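PDB 2OZG: GCN5-related N-acetyltransferase from Anabaena variabilis, which probably transfers acetyl groups from acetyl-coenzyme A to amine acceptors, perhaps aminoglycosides, and binds coenzyme A. Local coordinates for residues 115-120 / 390-395; 132-137 / 284-289; 69-74 / 181-186; 295-300 / 354-359; 187-192 / 231-236. All coordinates share one frame; numbering follows the deposited sequence.

Overall arrangement
Contacts 1, 2 and 3 gather near the middle of the chain and share side chains: Trp286 of contact 2 meets Tyr119 of contact 1 and packs on Gln70 of contact 3. Contacts 2 and 3 are antiparallel strand pairings, each joining a strand of the first GNAT domain to one of the second, whereas contact 1 brings the C-terminal tail to strand 115-118 beside coenzyme A. Contacts 4 and 5 lie farther out, on opposite sides of the chain's centre. In both an arginine side chain reaches backbone oxygen near a helix end, contact 4 in the sterol carrier protein domain and buried, contact 5 partly buried. Arg184 links contacts 1, 3 and 5 through salt bridges.

Contact 1. Residues 115-120 / 390-395; sequences ISVLYP and PWMIDF
Tyr119 holds CG anti to its carbonyl carbon (chi1 -79°) and Phe395 holds CG anti to its backbone N (chi1 170°), directions from which the two rings overlap. Phe395 CD1 lies 3.6 Å above the plane of the Tyr119 ring, over its centre, and the planes are inclined at 43°, an oblique aromatic pair. At its far end the tyrosine is tied by a hydrogen bond, Tyr119 OH giving its proton to Asp394 O at 2.6 Å. Met392, a selenomethionine, runs past the phenol in the opposite direction and makes an oblique Met-aromatic contact, with SE 4.0 Å from Tyr119 CE2; its methyl CE reaches Val117 CG1 at 4.2 Å. The carboxylate of Asp394 turns away to a salt bridge with Arg184. Trp286 meets the Tyr119 ring, and coenzyme A touches this residue, its side chain about 6 Å away. The C-terminal tail is thus fastened to a wall of the coenzyme A pocket, consistent with the Eis-type plan of two GNAT domains and a sterol carrier protein domain.

Contact 2. Residues 132-137 / 284-289; sequences EQAGSS and DRWMLR
Trp286 lays one face of its indole on the backbone of residues 134-136: Gly135 CA sits 3.4 Å from the centroid of the six-membered ring in a CH-pi contact, with Ala134 C and Ser136 N nearer the rim. At the indole edge NE1 makes a weak hydrogen bond to Ser136 O at 2.9 Å. An alanine in place of Trp286 would probably leave Gly135 CA without its aromatic cover and Ser136 O without this donor. Arg285 NH1 donates to Gln133 OE1 at 3.0 Å, the oxygen close to the guanidinium plane and the amide plane turned 90° to it; Gln133 NE2 goes to Gln123. A water joins Arg285 NE to Ser136 OG, and Arg285 also bonds to Asp267 of a second subunit. Trp286 O accepts Ala134 N at 2.9 Å and, weakly, Gly135 N at 3.3 Å. Both residues therefore face Trp286, a classic beta bulge in the antiparallel ladder that joins strands of the two GNAT domains.

Contact 3. Residues 69-74 / 181-186; sequences GQWWGG and YLDRHP
Gly69 and Asp183 form an antiparallel hydrogen-bonded pair in which Asp183 N reaches Gly69 O at 2.6 Å and Gly69 N returns to Asp183 O at 3.2 Å. Two residues along, Trp71 N bonds to Tyr181 O at 2.7 Å, almost straight at 173°. Between these bonds Gln70 faces Leu182 as a non-hydrogen-bonded pair, its CA 3.4 Å from Tyr181 O in a CA-H...O contact. The Trp71 indole turns its edge to the partner strand: Leu182 O lies near the ring plane, 3.6 Å from Trp71 CD1, while NE1 comes within 3.5 Å of Asp183 CB. A second shell fixes these groups. Gln70 carries CG anti to its backbone N (chi1 -159°), its chain extended beyond; OE1 accepts Trp72 NE1 at 2.8 Å, the donor standing above the amide plane, while NE2 bonds to Gly180 O. A leucine in place of Gln70 would probably leave the Trp72 indole N-H and the Gly180 carbonyl without these mates. Asp183 OD2 is held in a salt bridge by Arg76. Helix 165-177 touches Trp71 through Gln172, Ala175 and Gln176, and Gln70 reaches Trp286 and Leu288 of strand 279-290. The short strand 182-183 thus pairs with strand 58-72, itself paired with strand 75-87, and leads into helix 186-192, whose start is capped by His185.

Contact 4. Residues 295-300 / 354-359; sequences KALEAR and SLYTSL
In the sterol carrier protein domain, Arg300, just past helix 293-299, and Tyr356, in the last turn of helix 349-357, join the C-terminal ends of the two helices. The second helix closes in a Schellman motif, with Ser358 at positive phi and Ser358 N bonded back to Leu355 O. Tyr356 turns CG anti to its backbone N (chi1 -177°), and its ring spans the gap between the helices. Its hydroxyl donates to Ala296 O at 2.7 Å, approaching from above the carbonyl plane. Arg300 runs the other way, past the ring: CD rides 3.8 Å above the ring plane, offset toward the rim, in a CH-pi contact. Beyond it the guanidinium, at 87° to the ring, grips one atom side-on, with NE and NH2 each 2.9 Å from Tyr356 O and that oxygen close to the guanidinium plane. Leu297 CD2 packs at the ring edge, 3.9 Å from Tyr356 CD2, and Ala296 CB is equally far from CE2 of the same ring. Trp72 meets the tyrosine edge-to-face, and Ser358 OG bonds to Phe385 O. The two helix ends are therefore cross-tied in both directions, phenol to carbonyl and guanidinium to carbonyl, and the positive charge of Arg300 probably sits favourably at the carbonyl-rich end of helix 349-357.

Contact 5. Residues 187-192 / 231-236; sequences AIWQGL and IRDWVT
Asp233 OD2, 3.8 Å from Leu192 CD1, is gripped by two groups outside the contact, Arg184 NH1 in a salt bridge and Tyr215 OH in a hydrogen bond. Asp233 and Arg232 both face Ile217, a classic beta bulge in strand 227-236 of the second GNAT domain, and the bulge lets both neighbouring side chains point to helix 186-192. The axes of segments 187-192 and 231-236 pass 10.0 Å apart, with their N-to-C directions at 120°; side chains make the connection, Leu192 foremost among those of the helix. Its CD2 methyl lies 4.0 Å from Arg232 CD, where the leucine and the arginine run antiparallel alongside one another, and is just as far from Asp233 CB; the leucine lies roughly perpendicular to Asp233. Trp189 CZ3 comes within 4.2 Å of Asp233 OD2 as well. The paired positive charge is likely to keep the Asp233 carboxylate ionised. Arg232 places CG between its backbone N and carbonyl carbon (chi1 49°), and its chain bends at chi3; the guanidinium lies by the last turn of the helix. There NH1 also bonds to Arg194 O, and it donates to Leu192 O at 2.8 Å, standing above the plane of that carbonyl while the oxygen lies near the plane of the guanidinium.

Contact 1. Residues 115-120 / 390-395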
# COMPACT_ATOMS: atom_id res chain seq x y z
N ILE A 115 44.21 -2.22 7.65
CA ILE A 115 42.79 -2.59 7.58
C ILE A 115 42.12 -1.98 6.35
O ILE A 115 42.63 -1.02 5.76
CB ILE A 115 42.00 -2.21 8.81
CG1 ILE A 115 42.19 -0.73 9.10
CG2 ILE A 115 42.48 -3.01 10.05
CD1 ILE A 115 41.21 -0.20 10.11
N SER A 116 41.01 -2.57 5.95
CA SER A 116 40.24 -2.14 4.78
C SER A 116 38.77 -2.38 5.14
O SER A 116 38.44 -3.34 5.81
CB SER A 116 40.61 -2.93 3.54
OG SER A 116 39.82 -2.58 2.37
N VAL A 117 37.92 -1.46 4.70
CA VAL A 117 36.49 -1.49 4.98
C VAL A 117 35.69 -1.23 3.68
O VAL A 117 36.16 -0.50 2.78
CB VAL A 117 36.15 -0.40 6.03
CG1 VAL A 117 34.59 -0.16 6.19
CG2 VAL A 117 36.78 -0.76 7.35
N LEU A 118 34.48 -1.80 3.62
CA LEU A 118 33.55 -1.67 2.51
C LEU A 118 32.15 -2.08 2.93
O LEU A 118 31.95 -2.82 3.91
CB LEU A 118 34.00 -2.52 1.29
CG LEU A 118 34.24 -4.03 1.45
CD1 LEU A 118 32.96 -4.83 1.48
CD2 LEU A 118 35.09 -4.52 0.31
N TYR A 119 31.18 -1.61 2.16
CA TYR A 119 29.75 -1.91 2.31
C TYR A 119 29.47 -2.95 1.21
O TYR A 119 29.66 -2.65 -0.01
CB TYR A 119 28.91 -0.65 2.11
CG TYR A 119 28.86 0.28 3.29
CD1 TYR A 119 27.88 0.11 4.24
CD2 TYR A 119 29.78 1.33 3.45
CE1 TYR A 119 27.81 0.94 5.34
CE2 TYR A 119 29.69 2.21 4.53
CZ TYR A 119 28.72 1.98 5.48
OH TYR A 119 28.55 2.74 6.57
N PRO A 120 29.18 -4.19 1.60
CA PRO A 120 29.06 -5.20 0.51
C PRO A 120 27.68 -5.24 -0.23
O PRO A 120 26.67 -5.11 0.38
CB PRO A 120 29.21 -6.53 1.27
CG PRO A 120 28.50 -6.22 2.59
CD PRO A 120 28.99 -4.81 2.93
N PRO A 390 30.50 -0.56 17.30
CA PRO A 390 31.08 0.22 16.19
C PRO A 390 30.13 0.70 15.13
O PRO A 390 29.33 -0.07 14.63
CB PRO A 390 32.10 -0.73 15.61
CG PRO A 390 31.55 -2.14 15.96
CD PRO A 390 30.84 -2.00 17.21
N TRP A 391 30.25 1.97 14.74
CA TRP A 391 29.43 2.46 13.66
C TRP A 391 30.11 3.62 12.97
O TRP A 391 31.14 4.08 13.43
CB TRP A 391 28.04 2.82 14.21
CG TRP A 391 28.03 4.08 15.12
CD1 TRP A 391 28.43 4.17 16.44
CD2 TRP A 391 27.61 5.42 14.75
NE1 TRP A 391 28.26 5.45 16.89
CE2 TRP A 391 27.74 6.23 15.89
CE3 TRP A 391 27.08 5.99 13.59
CZ2 TRP A 391 27.42 7.57 15.89
CZ3 TRP A 391 26.76 7.33 13.61
CH2 TRP A 391 26.92 8.09 14.73
N MSE A 392 29.61 3.99 11.80
CA MSE A 392 30.06 5.15 11.11
C MSE A 392 28.81 5.80 10.55
O MSE A 392 27.80 5.13 10.30
CB MSE A 392 31.00 4.89 9.96
CG MSE A 392 30.38 4.26 8.70
SE MSE A 392 31.78 4.03 7.39
CE MSE A 392 33.03 3.11 8.39
N ILE A 393 28.94 7.10 10.29
CA ILE A 393 27.81 7.89 9.75
C ILE A 393 27.84 7.90 8.22
O ILE A 393 26.85 8.21 7.54
CB ILE A 393 27.85 9.31 10.32
CG1 ILE A 393 26.46 10.00 10.19
CG2 ILE A 393 29.00 10.16 9.65
CD1 ILE A 393 26.33 11.19 11.08
N ASP A 394 28.93 7.45 7.69
CA ASP A 394 29.20 7.56 6.27
C ASP A 394 28.98 6.26 5.47
O ASP A 394 29.12 5.15 5.93
CB ASP A 394 30.67 7.98 6.08
CG ASP A 394 30.96 9.35 6.57
OD1 ASP A 394 30.22 10.29 6.21
OD2 ASP A 394 31.97 9.51 7.26
N PHE A 395 28.62 6.46 4.24
CA PHE A 395 28.48 5.38 3.35
C PHE A 395 29.46 5.67 2.22
O PHE A 395 29.73 6.83 1.92
CB PHE A 395 27.08 5.35 2.79
CG PHE A 395 26.97 4.38 1.68
CD1 PHE A 395 26.78 3.03 1.96
CD2 PHE A 395 27.16 4.78 0.36
CE1 PHE A 395 26.73 2.10 0.92
CE2 PHE A 395 27.12 3.86 -0.67
CZ PHE A 395 26.92 2.51 -0.38

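Contact 2. Residues 132-137 / 284-289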
# COMPACT_ATOMS: atom_id res chain seq x y z
N GLU A 132 34.81 -9.36 6.86
CA GLU A 132 33.69 -9.83 7.66
C GLU A 132 32.89 -8.70 8.24
O GLU A 132 33.39 -7.61 8.42
CB GLU A 132 34.17 -10.76 8.79
CG GLU A 132 33.04 -11.50 9.60
CD GLU A 132 32.06 -12.29 8.70
OE1 GLU A 132 31.08 -11.69 8.21
OE2 GLU A 132 32.26 -13.50 8.50
N GLN A 133 31.62 -8.96 8.55
CA GLN A 133 30.81 -7.96 9.25
C GLN A 133 31.59 -7.42 10.41
O GLN A 133 32.17 -8.18 11.19
CB GLN A 133 29.51 -8.56 9.75
CG GLN A 133 28.64 -9.10 8.62
CD GLN A 133 27.28 -9.49 9.13
OE1 GLN A 133 27.11 -9.66 10.33
NE2 GLN A 133 26.27 -9.57 8.20
N ALA A 134 31.61 -6.10 10.55
CA ALA A 134 32.45 -5.49 11.54
C ALA A 134 31.93 -4.18 12.12
O ALA A 134 32.48 -3.71 13.11
CB ALA A 134 33.83 -5.28 10.94
N GLY A 135 30.89 -3.59 11.53
CA GLY A 135 30.35 -2.37 12.09
C GLY A 135 28.98 -2.11 11.53
O GLY A 135 28.56 -2.73 10.54
N SER A 136 28.33 -1.13 12.11
CA SER A 136 26.97 -0.79 11.71
C SER A 136 26.77 0.59 11.12
O SER A 136 27.58 1.48 11.33
CB SER A 136 26.06 -0.93 12.94
OG SER A 136 26.14 -2.26 13.46
N SER A 137 25.69 0.71 10.33
CA SER A 137 25.20 2.00 9.86
C SER A 137 23.70 1.80 9.95
O SER A 137 23.20 0.70 9.71
CB SER A 137 25.60 2.35 8.42
OG SER A 137 25.15 1.33 7.53
N ASP A 284 22.61 -1.39 7.85
CA ASP A 284 23.58 -2.12 7.07
C ASP A 284 24.79 -2.43 7.94
O ASP A 284 25.11 -1.67 8.86
CB ASP A 284 24.06 -1.25 5.90
CG ASP A 284 23.02 -1.11 4.82
OD1 ASP A 284 22.96 -2.00 3.95
OD2 ASP A 284 22.28 -0.10 4.81
N ARG A 285 25.39 -3.58 7.71
CA ARG A 285 26.68 -3.84 8.31
C ARG A 285 27.74 -3.72 7.24
O ARG A 285 27.68 -4.35 6.23
CB ARG A 285 26.75 -5.18 9.00
CG ARG A 285 25.85 -5.25 10.19
CD ARG A 285 25.82 -6.65 10.80
NE ARG A 285 24.87 -6.66 11.89
CZ ARG A 285 24.40 -7.75 12.47
NH1 ARG A 285 24.84 -8.95 12.11
NH2 ARG A 285 23.46 -7.64 13.40
N TRP A 286 28.72 -2.88 7.53
CA TRP A 286 29.90 -2.83 6.74
C TRP A 286 30.89 -3.88 7.19
O TRP A 286 30.82 -4.42 8.32
CB TRP A 286 30.51 -1.42 6.72
CG TRP A 286 30.45 -0.66 7.97
CD1 TRP A 286 29.45 0.20 8.36
CD2 TRP A 286 31.45 -0.59 8.99
NE1 TRP A 286 29.77 0.77 9.58
CE2 TRP A 286 31.02 0.36 9.94
CE3 TRP A 286 32.69 -1.23 9.18
CZ2 TRP A 286 31.77 0.68 11.08
CZ3 TRP A 286 33.43 -0.90 10.28
CH2 TRP A 286 32.96 0.05 11.23
N MSE A 287 31.86 -4.15 6.32
CA MSE A 287 32.80 -5.18 6.56
C MSE A 287 34.17 -4.67 6.64
O MSE A 287 34.50 -3.64 6.03
CB MSE A 287 32.70 -6.16 5.42
CG MSE A 287 31.41 -6.95 5.36
SE MSE A 287 31.46 -8.34 3.95
CE MSE A 287 30.72 -9.89 4.96
N LEU A 288 35.01 -5.42 7.32
CA LEU A 288 36.43 -5.06 7.52
C LEU A 288 37.35 -6.24 7.21
O LEU A 288 37.02 -7.38 7.51
CB LEU A 288 36.64 -4.63 8.99
CG LEU A 288 38.05 -4.08 9.35
CD1 LEU A 288 38.06 -2.82 10.19
CD2 LEU A 288 38.91 -5.19 10.01
N ARG A 289 38.50 -5.94 6.61
CA ARG A 289 39.50 -6.93 6.37
C ARG A 289 40.72 -6.53 7.19
O ARG A 289 41.21 -5.39 7.11
CB ARG A 289 39.86 -6.97 4.87
CG ARG A 289 40.19 -8.43 4.34
CD ARG A 289 41.49 -9.03 4.82
NE ARG A 289 41.66 -10.34 4.20
CZ ARG A 289 42.68 -11.15 4.42
NH1 ARG A 289 43.65 -10.80 5.27
NH2 ARG A 289 42.72 -12.33 3.84
O HOH W 1 24.15 -3.94 12.88
O HOH W 2 22.56 2.55 6.71

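Contact 3. Residues 69-74 / 181-186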
# COMPACT_ATOMS: atom_id res chain seq x y z
N GLY A 69 41.59 6.89 7.06
CA GLY A 69 41.80 6.38 8.39
C GLY A 69 40.48 6.03 9.01
O GLY A 69 39.40 6.46 8.53
N GLN A 70 40.57 5.28 10.10
CA GLN A 70 39.39 4.89 10.87
C GLN A 70 39.77 4.97 12.36
O GLN A 70 40.85 4.52 12.75
CB GLN A 70 38.96 3.46 10.53
CG GLN A 70 37.54 3.20 10.88
CD GLN A 70 36.98 1.97 10.31
OE1 GLN A 70 37.71 1.02 10.02
NE2 GLN A 70 35.63 1.91 10.24
N TRP A 71 38.86 5.52 13.17
CA TRP A 71 39.12 5.66 14.60
C TRP A 71 38.69 4.43 15.44
O TRP A 71 37.51 4.17 15.57
CB TRP A 71 38.47 6.94 15.10
CG TRP A 71 39.01 8.19 14.46
CD1 TRP A 71 38.49 8.81 13.36
CD2 TRP A 71 40.15 8.96 14.84
NE1 TRP A 71 39.22 9.90 13.03
CE2 TRP A 71 40.26 10.02 13.92
CE3 TRP A 71 41.08 8.89 15.88
CZ2 TRP A 71 41.25 11.02 14.02
CZ3 TRP A 71 42.09 9.82 15.94
CH2 TRP A 71 42.16 10.88 15.04
N TRP A 72 39.67 3.69 15.99
CA TRP A 72 39.40 2.49 16.81
C TRP A 72 40.07 2.72 18.17
O TRP A 72 41.29 2.94 18.24
CB TRP A 72 39.97 1.21 16.14
CG TRP A 72 39.32 0.87 14.79
CD1 TRP A 72 39.83 1.06 13.51
CD2 TRP A 72 37.98 0.40 14.62
NE1 TRP A 72 38.90 0.63 12.57
CE2 TRP A 72 37.76 0.24 13.25
CE3 TRP A 72 36.97 0.01 15.54
CZ2 TRP A 72 36.55 -0.24 12.76
CZ3 TRP A 72 35.79 -0.41 15.07
CH2 TRP A 72 35.57 -0.54 13.69
N GLY A 73 39.27 2.65 19.22
CA GLY A 73 39.69 2.88 20.56
C GLY A 73 40.37 4.25 20.68
O GLY A 73 41.29 4.42 21.45
N GLY A 74 39.94 5.19 19.86
CA GLY A 74 40.44 6.55 19.90
C GLY A 74 41.75 6.82 19.23
O GLY A 74 42.30 7.90 19.43
N TYR A 181 34.39 5.36 13.49
CA TYR A 181 34.22 6.53 12.63
C TYR A 181 35.36 6.66 11.68
O TYR A 181 36.52 6.28 11.97
CB TYR A 181 34.06 7.87 13.41
CG TYR A 181 32.73 8.59 13.32
CD1 TYR A 181 31.52 7.94 13.58
CD2 TYR A 181 32.68 9.95 13.04
CE1 TYR A 181 30.28 8.64 13.51
CE2 TYR A 181 31.47 10.66 13.02
CZ TYR A 181 30.27 9.99 13.28
OH TYR A 181 29.07 10.66 13.21
N LEU A 182 35.04 7.22 10.54
CA LEU A 182 36.08 7.46 9.54
C LEU A 182 36.94 8.66 9.84
O LEU A 182 36.47 9.59 10.46
CB LEU A 182 35.46 7.76 8.20
CG LEU A 182 34.64 6.68 7.51
CD1 LEU A 182 34.22 7.15 6.09
CD2 LEU A 182 35.40 5.37 7.48
N ASP A 183 38.21 8.58 9.45
CA ASP A 183 39.00 9.82 9.28
C ASP A 183 38.80 9.94 7.77
O ASP A 183 39.39 9.23 6.98
CB ASP A 183 40.46 9.74 9.71
CG ASP A 183 41.24 11.03 9.40
OD1 ASP A 183 40.65 11.96 8.82
OD2 ASP A 183 42.43 11.11 9.72
N ARG A 184 37.86 10.79 7.38
CA ARG A 184 37.41 10.86 6.00
C ARG A 184 38.38 11.23 4.87
O ARG A 184 39.12 12.20 4.93
CB ARG A 184 36.28 11.88 5.90
CG ARG A 184 34.96 11.47 6.49
CD ARG A 184 34.01 12.68 6.60
NE ARG A 184 32.70 12.24 7.10
CZ ARG A 184 31.71 13.03 7.49
NH1 ARG A 184 31.85 14.34 7.47
NH2 ARG A 184 30.57 12.49 7.92
N HIS A 185 38.28 10.47 3.80
CA HIS A 185 38.95 10.78 2.56
C HIS A 185 38.18 11.98 2.04
O HIS A 185 36.96 12.13 2.31
CB HIS A 185 38.81 9.59 1.58
CG HIS A 185 39.61 9.72 0.33
ND1 HIS A 185 39.16 10.42 -0.78
CD2 HIS A 185 40.81 9.22 0.00
CE1 HIS A 185 40.07 10.36 -1.73
NE2 HIS A 185 41.08 9.62 -1.28
N PRO A 186 38.88 12.89 1.35
CA PRO A 186 38.27 14.03 0.70
C PRO A 186 36.98 13.71 -0.10
O PRO A 186 36.08 14.53 -0.16
CB PRO A 186 39.40 14.56 -0.18
CG PRO A 186 40.63 14.21 0.57
CD PRO A 186 40.35 12.92 1.28

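Contact 4. Residues 295-300 / 354-359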
# COMPACT_ATOMS: atom_id res chain seq x y z
N LYS A 295 50.27 -4.91 12.54
CA LYS A 295 50.09 -3.48 12.44
C LYS A 295 48.67 -3.03 12.85
O LYS A 295 48.50 -2.01 13.49
CB LYS A 295 50.46 -2.99 11.06
CG LYS A 295 51.90 -3.26 10.63
CD LYS A 295 52.94 -2.49 11.44
N ALA A 296 47.66 -3.80 12.48
CA ALA A 296 46.27 -3.44 12.84
C ALA A 296 46.11 -3.41 14.37
O ALA A 296 45.58 -2.43 14.91
CB ALA A 296 45.28 -4.40 12.23
N LEU A 297 46.60 -4.44 15.04
CA LEU A 297 46.51 -4.54 16.49
C LEU A 297 47.35 -3.47 17.21
O LEU A 297 46.90 -2.93 18.23
CB LEU A 297 46.91 -5.93 16.96
CG LEU A 297 45.89 -6.99 16.59
CD1 LEU A 297 46.45 -8.41 16.79
CD2 LEU A 297 44.58 -6.78 17.36
N GLU A 298 48.54 -3.14 16.67
CA GLU A 298 49.38 -2.13 17.28
C GLU A 298 48.89 -0.72 17.05
O GLU A 298 49.18 0.18 17.83
CB GLU A 298 50.84 -2.28 16.82
CG GLU A 298 51.48 -3.59 17.30
CD GLU A 298 52.93 -3.68 17.01
OE1 GLU A 298 53.36 -3.00 16.05
OE2 GLU A 298 53.62 -4.44 17.76
N ALA A 299 48.10 -0.50 16.01
CA ALA A 299 47.60 0.84 15.73
C ALA A 299 46.36 1.23 16.49
O ALA A 299 46.10 2.41 16.68
CB ALA A 299 47.36 0.98 14.24
N ARG A 300 45.62 0.23 16.97
CA ARG A 300 44.35 0.43 17.68
C ARG A 300 44.55 0.92 19.09
O ARG A 300 45.58 0.62 19.68
CB ARG A 300 43.67 -0.95 17.78
CG ARG A 300 42.22 -0.99 18.16
CD ARG A 300 41.87 -2.39 18.46
NE ARG A 300 40.46 -2.65 18.72
CZ ARG A 300 39.84 -2.46 19.87
NH1 ARG A 300 40.47 -1.90 20.89
NH2 ARG A 300 38.58 -2.79 19.99
N SER A 354 35.77 -9.14 13.34
CA SER A 354 34.59 -8.86 14.15
C SER A 354 35.03 -8.67 15.58
O SER A 354 34.47 -7.85 16.27
CB SER A 354 33.58 -9.96 14.07
OG SER A 354 33.20 -10.27 12.73
N LEU A 355 36.06 -9.42 16.00
CA LEU A 355 36.61 -9.29 17.34
C LEU A 355 37.24 -7.91 17.53
O LEU A 355 36.98 -7.22 18.53
CB LEU A 355 37.70 -10.35 17.56
CG LEU A 355 38.40 -10.34 18.93
CD1 LEU A 355 37.44 -10.69 20.03
CD2 LEU A 355 39.60 -11.25 18.97
N TYR A 356 38.05 -7.52 16.55
CA TYR A 356 38.78 -6.24 16.56
C TYR A 356 37.93 -5.02 16.71
O TYR A 356 38.24 -4.09 17.46
CB TYR A 356 39.55 -6.12 15.24
CG TYR A 356 40.46 -4.89 15.04
CD1 TYR A 356 39.98 -3.71 14.55
CD2 TYR A 356 41.80 -4.96 15.27
CE1 TYR A 356 40.84 -2.61 14.29
CE2 TYR A 356 42.65 -3.86 15.06
CZ TYR A 356 42.16 -2.71 14.56
OH TYR A 356 43.02 -1.62 14.35
N THR A 357 36.81 -5.00 16.00
CA THR A 357 35.90 -3.83 16.03
C THR A 357 34.91 -3.75 17.18
O THR A 357 34.23 -2.72 17.33
CB THR A 357 35.05 -3.82 14.74
OG1 THR A 357 34.22 -4.98 14.72
CG2 THR A 357 35.94 -3.78 13.55
N SER A 358 34.83 -4.80 17.98
CA SER A 358 33.86 -4.90 19.06
C SER A 358 32.43 -5.00 18.60
O SER A 358 31.53 -4.71 19.36
CB SER A 358 33.96 -3.70 20.06
OG SER A 358 35.29 -3.36 20.21
N LEU A 359 32.19 -5.42 17.37
CA LEU A 359 30.81 -5.62 16.94
C LEU A 359 30.16 -6.72 17.78
O LEU A 359 29.00 -6.60 18.22
CB LEU A 359 30.77 -6.03 15.44
CG LEU A 359 29.36 -6.22 14.89
CD1 LEU A 359 28.51 -4.99 15.03
CD2 LEU A 359 29.41 -6.69 13.44

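Contact 5. Residues 187-192 / 231-236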
# COMPACT_ATOMS: atom_id res chain seq x y z
N ALA A 187 36.89 12.51 -0.67
CA ALA A 187 35.74 12.11 -1.48
C ALA A 187 34.47 12.01 -0.67
O ALA A 187 33.36 12.18 -1.21
CB ALA A 187 36.03 10.73 -2.13
N ILE A 188 34.63 11.69 0.61
CA ILE A 188 33.47 11.53 1.50
C ILE A 188 32.85 12.92 1.71
O ILE A 188 31.64 13.11 1.63
CB ILE A 188 33.85 10.96 2.88
CG1 ILE A 188 34.70 9.68 2.81
CG2 ILE A 188 32.64 10.74 3.72
CD1 ILE A 188 34.10 8.49 2.27
N TRP A 189 33.70 13.88 2.01
CA TRP A 189 33.27 15.24 2.17
C TRP A 189 32.65 15.76 0.86
O TRP A 189 31.68 16.49 0.90
CB TRP A 189 34.45 16.12 2.56
CG TRP A 189 34.87 15.96 3.97
CD1 TRP A 189 36.01 15.40 4.43
CD2 TRP A 189 34.16 16.43 5.12
NE1 TRP A 189 36.06 15.47 5.79
CE2 TRP A 189 34.93 16.11 6.24
CE3 TRP A 189 32.94 17.10 5.30
CZ2 TRP A 189 34.55 16.46 7.53
CZ3 TRP A 189 32.54 17.40 6.59
CH2 TRP A 189 33.34 17.08 7.69
N GLN A 190 33.27 15.43 -0.28
CA GLN A 190 32.72 15.77 -1.59
C GLN A 190 31.30 15.28 -1.78
O GLN A 190 30.43 16.01 -2.28
CB GLN A 190 33.57 15.12 -2.68
CG GLN A 190 34.90 15.80 -2.96
CD GLN A 190 34.79 17.08 -3.69
OE1 GLN A 190 33.74 17.43 -4.23
NE2 GLN A 190 35.89 17.79 -3.75
N GLY A 191 31.08 14.02 -1.44
CA GLY A 191 29.75 13.44 -1.58
C GLY A 191 28.75 14.15 -0.74
O GLY A 191 27.65 14.37 -1.18
N LEU A 192 29.15 14.55 0.47
CA LEU A 192 28.27 15.29 1.38
C LEU A 192 27.89 16.66 0.88
O LEU A 192 26.83 17.16 1.15
CB LEU A 192 28.94 15.49 2.73
CG LEU A 192 29.00 14.26 3.64
CD1 LEU A 192 29.95 14.51 4.79
CD2 LEU A 192 27.64 13.86 4.13
N ILE A 231 18.87 14.33 7.17
CA ILE A 231 20.11 14.77 7.76
C ILE A 231 21.22 13.84 7.27
O ILE A 231 21.23 12.66 7.59
CB ILE A 231 20.02 14.78 9.29
CG1 ILE A 231 18.97 15.78 9.79
CG2 ILE A 231 21.37 15.12 9.89
CD1 ILE A 231 18.65 15.71 11.28
N ARG A 232 22.19 14.37 6.53
CA ARG A 232 23.28 13.50 6.01
C ARG A 232 24.50 13.48 6.89
O ARG A 232 25.26 12.53 6.82
CB ARG A 232 23.68 13.86 4.60
CG ARG A 232 23.93 15.30 4.37
CD ARG A 232 24.31 15.64 2.90
NE ARG A 232 23.28 15.33 1.93
CZ ARG A 232 23.46 15.46 0.60
NH1 ARG A 232 24.62 15.87 0.11
NH2 ARG A 232 22.50 15.17 -0.22
N ASP A 233 24.69 14.48 7.75
CA ASP A 233 25.82 14.45 8.66
C ASP A 233 25.45 15.37 9.81
O ASP A 233 24.72 16.32 9.63
CB ASP A 233 27.10 14.93 7.96
CG ASP A 233 28.36 14.67 8.75
OD1 ASP A 233 28.35 13.77 9.64
OD2 ASP A 233 29.39 15.34 8.42
N TRP A 234 25.90 15.04 11.01
CA TRP A 234 25.65 15.87 12.15
C TRP A 234 26.77 15.60 13.14
O TRP A 234 27.36 14.51 13.13
CB TRP A 234 24.27 15.58 12.79
CG TRP A 234 24.09 14.08 13.18
CD1 TRP A 234 23.57 13.13 12.40
CD2 TRP A 234 24.46 13.44 14.40
NE1 TRP A 234 23.58 11.95 13.04
CE2 TRP A 234 24.16 12.10 14.27
CE3 TRP A 234 25.09 13.86 15.57
CZ2 TRP A 234 24.40 11.18 15.26
CZ3 TRP A 234 25.35 12.97 16.53
CH2 TRP A 234 25.03 11.62 16.39
N VAL A 235 27.00 16.60 14.01
CA VAL A 235 27.90 16.49 15.12
C VAL A 235 27.27 17.16 16.37
O VAL A 235 26.69 18.25 16.28
CB VAL A 235 29.31 17.08 14.81
CG1 VAL A 235 30.11 17.36 16.09
CG2 VAL A 235 30.09 16.15 13.89
N THR A 236 27.35 16.47 17.51
CA THR A 236 26.88 17.01 18.82
C THR A 236 27.94 16.63 19.85
O THR A 236 28.13 15.43 20.18
CB THR A 236 25.47 16.52 19.22
OG1 THR A 236 25.45 15.10 19.28
CG2 THR A 236 24.45 16.94 18.18